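Agglutinin (Rhizoctonia solani, PDB 4G9M) is a fungal lectin that probably binds carbohydrates through a ricin-type beta-trefoil fold and assembles as a domain-swapped dimer. Local coordinates at residues B[57-62]-B[66-71]. Numbering follows the deposited sequence.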
loop_
_atom_site.group_PDB
_atom_site.type_symbol
_atom_site.label_atom_id
_atom_site.label_comp_id
_atom_site.label_asym_id
_atom_site.label_seq_id
_atom_site.Cartn_x
_atom_site.Cartn_y
_atom_site.Cartn_z
ATOM N N GLN B 57 9.833 0.978 0.958
ATOM C CA GLN B 57 9.909 2.245 0.225
ATOM C C GLN B 57 10.257 2.084 -1.250
ATOM O O GLN B 57 11.041 1.209 -1.619
ATOM C CB GLN B 57 10.895 3.202 0.894
ATOM C CG GLN B 57 10.545 3.451 2.342
ATOM C CD GLN B 57 11.473 4.426 3.016
ATOM O OE1 GLN B 57 12.295 5.074 2.363
ATOM N NE2 GLN B 57 11.339 4.552 4.329
ATOM N N VAL B 58 9.670 2.947 -2.078
ATOM C CA VAL B 58 9.883 2.956 -3.516
ATOM C C VAL B 58 10.270 4.339 -4.002
ATOM O O VAL B 58 10.195 5.329 -3.253
ATOM C CB VAL B 58 8.604 2.544 -4.307
ATOM C CG1 VAL B 58 8.126 1.186 -3.859
ATOM C CG2 VAL B 58 7.483 3.590 -4.122
ATOM N N THR B 59 10.693 4.404 -5.260
ATOM C CA THR B 59 10.787 5.670 -5.972
ATOM C C THR B 59 10.013 5.550 -7.271
ATOM O O THR B 59 9.734 4.433 -7.737
ATOM C CB THR B 59 12.230 6.063 -6.288
ATOM O OG1 THR B 59 12.849 5.021 -7.051
ATOM C CG2 THR B 59 13.034 6.293 -5.017
ATOM N N LEU B 60 9.670 6.698 -7.851
ATOM C CA LEU B 60 9.052 6.744 -9.170
ATOM C C LEU B 60 9.958 7.552 -10.071
ATOM O O LEU B 60 10.264 8.704 -9.761
ATOM C CB LEU B 60 7.662 7.392 -9.086
ATOM C CG LEU B 60 6.572 6.554 -8.421
ATOM C CD1 LEU B 60 5.286 7.373 -8.344
ATOM C CD2 LEU B 60 6.342 5.253 -9.211
ATOM N N GLN B 61 10.407 6.942 -11.167
ATOM C CA GLN B 61 11.322 7.613 -12.093
ATOM C C GLN B 61 10.679 7.855 -13.452
ATOM O O GLN B 61 10.098 6.940 -14.046
ATOM C CB GLN B 61 12.599 6.783 -12.253
ATOM C CG GLN B 61 13.627 7.416 -13.144
ATOM C CD GLN B 61 14.833 6.517 -13.353
ATOM O OE1 GLN B 61 14.721 5.288 -13.299
ATOM N NE2 GLN B 61 15.993 7.123 -13.590
ATOM N N ASN B 62 10.774 9.080 -13.958
ATOM C CA ASN B 62 10.183 9.382 -15.263
ATOM C C ASN B 62 10.916 8.687 -16.405
ATOM O O ASN B 62 12.147 8.716 -16.471
ATOM C CB ASN B 62 10.117 10.893 -15.504
ATOM C CG ASN B 62 9.250 11.252 -16.699
ATOM O OD1 ASN B 62 9.755 11.504 -17.801
ATOM N ND2 ASN B 62 7.939 11.274 -16.487
ATOM N N GLY B 66 14.522 10.540 -16.900
ATOM C CA GLY B 66 15.426 9.846 -15.995
ATOM C C GLY B 66 15.458 10.446 -14.596
ATOM O O GLY B 66 16.190 9.978 -13.723
ATOM N N THR B 67 14.678 11.499 -14.371
ATOM C CA THR B 67 14.614 12.095 -13.042
ATOM C C THR B 67 13.457 11.510 -12.244
ATOM O O THR B 67 12.607 10.793 -12.786
ATOM C CB THR B 67 14.523 13.624 -13.088
ATOM O OG1 THR B 67 13.386 14.031 -13.862
ATOM C CG2 THR B 67 15.783 14.212 -13.696
ATOM N N TYR B 68 13.426 11.823 -10.957
ATOM C CA TYR B 68 12.508 11.172 -10.046
ATOM C C TYR B 68 11.430 12.103 -9.531
ATOM O O TYR B 68 11.592 13.331 -9.515
ATOM C CB TYR B 68 13.281 10.631 -8.848
ATOM C CG TYR B 68 14.275 9.553 -9.190
ATOM C CD1 TYR B 68 15.547 9.875 -9.650
ATOM C CD2 TYR B 68 13.931 8.197 -9.086
ATOM C CE1 TYR B 68 16.466 8.881 -9.967
ATOM C CE2 TYR B 68 14.851 7.196 -9.409
ATOM C CZ TYR B 68 16.107 7.544 -9.842
ATOM O OH TYR B 68 17.019 6.558 -10.162
ATOM N N VAL B 69 10.336 11.511 -9.068
ATOM C CA VAL B 69 9.344 12.271 -8.304
ATOM C C VAL B 69 10.018 12.810 -7.059
ATOM O O VAL B 69 10.521 12.046 -6.233
ATOM C CB VAL B 69 8.152 11.395 -7.895
ATOM C CG1 VAL B 69 7.311 12.070 -6.785
ATOM C CG2 VAL B 69 7.307 11.087 -9.127
ATOM N N GLY B 70 10.029 14.131 -6.936
ATOM C CA GLY B 70 10.705 14.781 -5.834
ATOM C C GLY B 70 9.928 15.992 -5.386
ATOM O O GLY B 70 8.704 16.075 -5.569
ATOM N N THR B 71 10.632 16.942 -4.788
ATOM C CA THR B 71 9.965 18.112 -4.227
ATOM C C THR B 71 10.719 19.413 -4.508
ATOM O O THR B 71 11.941 19.429 -4.629
ATOM C CB THR B 71 9.720 17.935 -2.711
ATOM O OG1 THR B 71 8.968 19.047 -2.193
ATOM C CG2 THR B 71 11.038 17.815 -1.972
HETATM O O HOH W 1 10.285 9.138 -6.009
#
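The phenol ring of Tyr-68 carries the side chain of Gln-61 on one face: CG of Gln-61 sits over it, offset toward the rim, in a CH-pi contact 4.1 Å from the ring centroid, and the terminal amide lies stacked against the ring with the planes 9° apart. Thr-59 meets the same ring obliquely, its OG1 3.8 Å from CE2 of Tyr-68. With CG opposite the backbone N (chi1 -178°) and the chain extended beyond it, Gln-61 reaches Gly-66, where NE2 donates a straight 2.9 Å bond to the carbonyl O. That oxygen lies in the amide plane, but the donor stands above the carbonyl plane of Gly-66; bond and stack together would hold the amide's rotation. Within the beta-trefoil, the chain reverses after Asn-62 and returns at Gly-66, with a single bridge between Gln-61 and Tyr-68; strands 58-62 and 68-71 belong to different sheets. Asn-62 N bonds to Thr-67 O at 2.8 Å. Val-69 N donates to Leu-60 O, and Gly-66 N, in a more bent bond, to Asn-62 O. Where the chain turns a corner at Val-69, a water bridges the backbones, accepting from Leu-60 N and donating to Val-69 O. CG2 of Val-69 packs 3.7 Å from CB of Leu-60; Trp-47 touches Val-69 and Leu-90 touches Leu-60, while Asn-62 turns its ND2 to Asn-44 O and its OD1 to Ser-65 N.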